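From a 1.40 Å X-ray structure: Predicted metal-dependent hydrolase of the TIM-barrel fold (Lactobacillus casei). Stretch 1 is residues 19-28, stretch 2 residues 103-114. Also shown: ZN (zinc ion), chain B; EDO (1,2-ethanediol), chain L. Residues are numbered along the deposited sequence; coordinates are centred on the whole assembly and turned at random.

Stretch 1 19-28: CHFLIDGKVP
Stretch 2, residues 103-114: GFVPDDPILDLD

One segment without regular helix or strand and one mostly loop segment that enters a helix at Leu 113, at least 81 residues apart in sequence wherever they touch, bury 658 Å² between them, both sides summed. The backbones meet in a single beta bridge, Ile 23 with Pro 109, their CA atoms 4.2 Å apart, the two chains running antiparallel here. Two nearly straight hydrogen bonds fix it: Ile 110 N to Leu 22 O, 2.9 Å, and Asp 24 N to Asp 108 O, also 2.9 Å. Proline has no amide hydrogen to offer, and here the donors are its successor, Ile 110, and Asp 24 across the gap. Residues 21 to 23 are extended, with phi/psi from -56/145 to -107/163; opposite them Asp 108 makes a left-handed bend at 59/49 before Pro 109 returns to -76/156.

The main bump is Phe 21, chi1 m and chi2 -62°, with 142 Å² covered by the other stretch. Its ring fills a hollow lined by both backbone and side chains. Leu 111 CD2 lies over one face, 3.9 Å from the ring centroid and 20° off the normal; its CA-to-CB bond points away, but m,t rotamers bring the methyl back. At the ring edge sit Phe 104 O, 3.2 Å from Phe 21 CD2, and Leu 113 CD2, 3.9 Å from Phe 21 CE1. Pro 106 CD packs 3.9 Å from Phe 21 CB. A flat aromatic side chain suits this slot, offering a face to a methyl and an edge to a carbonyl.

A second, smaller fit surrounds Ile 23 (p,t). Its CG2 nestles 3.7 Å from Pro 106 CG and 3.2 Å from Asp 107 O, within the bend of residues 106 to 108. Ile 110, m,t, answers by laying CD1 3.5 Å from Ile 23 O. Farther along, Val 27 (chi1 t) sets CG2 3.6 Å from Asp 108 CB. The type I turn from Asp 24 to Val 27, closed by Val 27 N to Asp 24 O at 3.2 Å, places that valine; Asp 24 OD1 braces the turn by accepting from Lys 26 N at 3.0 Å and forming a salt bridge with Lys 26 NZ at 2.8 Å.

At the other end, Phe 104 (chi1 t) points its edge at the face of His 20 (chi1 m), centroids 5.4 Å apart and planes at 82°, while His 20 NE2 binds zinc at 2.1 Å. Two waters bridge the stretches: one molecule accepts from His 20 ND1 and Phe 21 N, each at 3.0 Å, and donates to Phe 104 O at 2.7 Å; another links Leu 22 N, 2.9 Å, to Ile 110 O, 2.7 Å.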

# COMPACT_ATOMS: atom_id res chain seq x y z
N CYS A 19 -1.61 -25.39 5.26
CA CYS A 19 -2.67 -25.34 6.26
C CYS A 19 -2.19 -26.06 7.52
O CYS A 19 -1.02 -26.40 7.64
CB CYS A 19 -3.99 -25.89 5.67
SG CYS A 19 -3.83 -27.59 5.06
N HIS A 20 -3.10 -26.29 8.45
CA HIS A 20 -2.74 -26.64 9.81
C HIS A 20 -3.72 -27.67 10.43
O HIS A 20 -4.84 -27.92 9.93
CB HIS A 20 -2.71 -25.37 10.66
CG HIS A 20 -1.60 -24.43 10.27
ND1 HIS A 20 -0.27 -24.73 10.49
CD2 HIS A 20 -1.61 -23.21 9.68
CE1 HIS A 20 0.49 -23.75 10.01
NE2 HIS A 20 -0.30 -22.80 9.52
N PHE A 21 -3.27 -28.31 11.50
CA PHE A 21 -4.05 -29.33 12.16
C PHE A 21 -5.42 -28.83 12.60
O PHE A 21 -5.60 -27.68 13.06
CB PHE A 21 -3.39 -29.79 13.44
CG PHE A 21 -2.08 -30.50 13.26
CD1 PHE A 21 -1.98 -31.68 12.59
CD2 PHE A 21 -0.93 -29.98 13.84
CE1 PHE A 21 -0.76 -32.36 12.49
CE2 PHE A 21 0.27 -30.65 13.73
CZ PHE A 21 0.34 -31.84 13.06
N LEU A 22 -6.39 -29.75 12.51
CA LEU A 22 -7.67 -29.59 13.17
C LEU A 22 -7.61 -30.00 14.64
O LEU A 22 -6.67 -30.70 15.05
CB LEU A 22 -8.76 -30.43 12.43
CG LEU A 22 -9.02 -30.05 10.97
CD1 LEU A 22 -9.78 -31.21 10.27
CD2 LEU A 22 -9.83 -28.78 10.90
N ILE A 23 -8.63 -29.60 15.40
CA ILE A 23 -8.78 -30.03 16.78
C ILE A 23 -9.91 -31.03 16.94
O ILE A 23 -10.73 -31.24 16.06
CB ILE A 23 -8.98 -28.82 17.74
CG1 ILE A 23 -10.39 -28.22 17.62
CG2 ILE A 23 -7.82 -27.78 17.57
CD1 ILE A 23 -10.73 -27.21 18.72
N ASP A 24 -9.86 -31.71 18.08
CA ASP A 24 -10.90 -32.65 18.54
C ASP A 24 -12.28 -32.01 18.53
O ASP A 24 -12.50 -31.01 19.20
CB ASP A 24 -10.49 -33.10 19.96
CG ASP A 24 -11.38 -34.19 20.56
OD1 ASP A 24 -12.42 -34.53 20.01
OD2 ASP A 24 -10.98 -34.69 21.62
N GLY A 25 -13.19 -32.60 17.74
CA GLY A 25 -14.55 -32.09 17.57
C GLY A 25 -15.38 -32.13 18.85
O GLY A 25 -16.39 -31.44 18.96
N LYS A 26 -14.94 -32.91 19.84
CA LYS A 26 -15.63 -33.03 21.13
C LYS A 26 -15.34 -31.88 22.10
O LYS A 26 -15.97 -31.80 23.16
CB LYS A 26 -15.26 -34.37 21.79
CG LYS A 26 -15.60 -35.55 20.94
CD LYS A 26 -15.33 -36.89 21.69
CE LYS A 26 -13.82 -37.14 21.85
NZ LYS A 26 -13.12 -37.20 20.52
N VAL A 27 -14.39 -30.99 21.78
CA VAL A 27 -14.09 -29.86 22.66
C VAL A 27 -15.34 -29.04 22.94
O VAL A 27 -16.06 -28.69 22.03
CB VAL A 27 -12.96 -28.97 21.99
CG1 VAL A 27 -12.98 -27.53 22.50
CG2 VAL A 27 -11.60 -29.67 22.17
N PRO A 28 -15.62 -28.76 24.21
CA PRO A 28 -16.94 -28.21 24.53
C PRO A 28 -17.28 -26.77 24.12
O PRO A 28 -18.44 -26.50 23.75
CB PRO A 28 -17.00 -28.36 26.08
CG PRO A 28 -15.58 -28.30 26.51
CD PRO A 28 -14.85 -29.08 25.43
N GLY A 103 4.41 -27.86 12.39
CA GLY A 103 5.09 -27.12 13.45
C GLY A 103 4.19 -26.24 14.32
O GLY A 103 4.62 -25.77 15.36
N PHE A 104 2.94 -26.00 13.90
CA PHE A 104 1.93 -25.32 14.73
C PHE A 104 0.99 -26.35 15.33
O PHE A 104 0.40 -27.15 14.60
CB PHE A 104 1.12 -24.33 13.91
CG PHE A 104 -0.10 -23.79 14.64
CD1 PHE A 104 0.04 -23.02 15.76
CD2 PHE A 104 -1.39 -24.16 14.24
CE1 PHE A 104 -1.07 -22.58 16.46
CE2 PHE A 104 -2.49 -23.70 14.91
CZ PHE A 104 -2.33 -22.94 16.03
N VAL A 105 0.82 -26.31 16.64
CA VAL A 105 -0.03 -27.28 17.32
C VAL A 105 -1.11 -26.54 18.09
O VAL A 105 -0.83 -25.89 19.11
CB VAL A 105 0.79 -28.14 18.28
CG1 VAL A 105 -0.15 -29.12 19.04
CG2 VAL A 105 1.86 -28.92 17.52
N PRO A 106 -2.36 -26.59 17.60
CA PRO A 106 -3.44 -25.93 18.36
C PRO A 106 -3.76 -26.77 19.59
O PRO A 106 -3.47 -27.96 19.62
CB PRO A 106 -4.62 -25.95 17.37
CG PRO A 106 -4.36 -27.15 16.50
CD PRO A 106 -2.85 -27.27 16.40
N ASP A 107 -4.39 -26.16 20.58
CA ASP A 107 -4.80 -26.90 21.78
C ASP A 107 -5.83 -27.96 21.41
O ASP A 107 -6.70 -27.70 20.59
CB ASP A 107 -5.39 -25.96 22.82
CG ASP A 107 -4.39 -25.02 23.45
OD1 ASP A 107 -3.18 -25.25 23.36
OD2 ASP A 107 -4.85 -24.04 24.04
N ASP A 108 -5.74 -29.12 22.05
CA ASP A 108 -6.60 -30.29 21.79
C ASP A 108 -6.49 -30.77 20.33
O ASP A 108 -7.50 -30.99 19.67
CB ASP A 108 -8.04 -29.95 22.16
CG ASP A 108 -8.14 -29.30 23.49
OD1 ASP A 108 -7.95 -30.01 24.51
OD2 ASP A 108 -8.36 -28.07 23.55
N PRO A 109 -5.24 -30.94 19.84
CA PRO A 109 -5.06 -31.22 18.42
C PRO A 109 -5.40 -32.65 18.03
O PRO A 109 -5.33 -33.58 18.87
CB PRO A 109 -3.55 -31.08 18.23
CG PRO A 109 -3.00 -31.50 19.53
CD PRO A 109 -3.94 -30.93 20.55
N ILE A 110 -5.72 -32.82 16.75
CA ILE A 110 -5.60 -34.08 16.06
C ILE A 110 -4.25 -34.08 15.31
O ILE A 110 -4.10 -33.38 14.32
CB ILE A 110 -6.79 -34.36 15.10
CG1 ILE A 110 -8.12 -34.36 15.88
CG2 ILE A 110 -6.59 -35.65 14.32
CD1 ILE A 110 -9.32 -34.30 14.99
N LEU A 111 -3.25 -34.76 15.88
CA LEU A 111 -1.88 -34.74 15.34
C LEU A 111 -1.63 -35.81 14.29
O LEU A 111 -0.74 -35.69 13.42
CB LEU A 111 -0.86 -34.91 16.48
CG LEU A 111 -0.86 -33.80 17.51
CD1 LEU A 111 0.06 -34.16 18.67
CD2 LEU A 111 -0.46 -32.46 16.83
N ASP A 112 -2.39 -36.89 14.32
CA ASP A 112 -2.12 -37.98 13.43
C ASP A 112 -2.65 -37.66 12.03
O ASP A 112 -3.82 -37.32 11.86
CB ASP A 112 -2.73 -39.26 14.02
CG ASP A 112 -2.41 -40.49 13.22
OD1 ASP A 112 -2.94 -40.69 12.12
OD2 ASP A 112 -1.58 -41.30 13.69
N LEU A 113 -1.78 -37.74 11.03
CA LEU A 113 -2.18 -37.38 9.68
C LEU A 113 -3.12 -38.38 9.04
O LEU A 113 -3.96 -37.99 8.23
CB LEU A 113 -0.95 -37.19 8.80
CG LEU A 113 0.01 -36.11 9.30
CD1 LEU A 113 1.15 -36.07 8.30
CD2 LEU A 113 -0.72 -34.78 9.44
N ASP A 114 -2.97 -39.67 9.38
CA ASP A 114 -3.89 -40.68 8.89
C ASP A 114 -5.29 -40.44 9.49
O ASP A 114 -6.28 -40.56 8.78
CB ASP A 114 -3.39 -42.09 9.25
CG ASP A 114 -2.15 -42.46 8.50
OD1 ASP A 114 -2.12 -42.35 7.26
OD2 ASP A 114 -1.19 -42.85 9.17
ZN ZN B . 0.42 -21.16 8.47
C1 EDO L . -11.67 -32.48 24.99
O1 EDO L . -12.24 -31.31 25.59
C2 EDO L . -12.77 -33.38 24.46
O2 EDO L . -12.22 -34.61 23.95
O HOH W 1 -0.56 -27.27 12.06
O HOH W 2 -5.53 -32.46 12.17
O HOH W 3 0.27 -19.28 9.33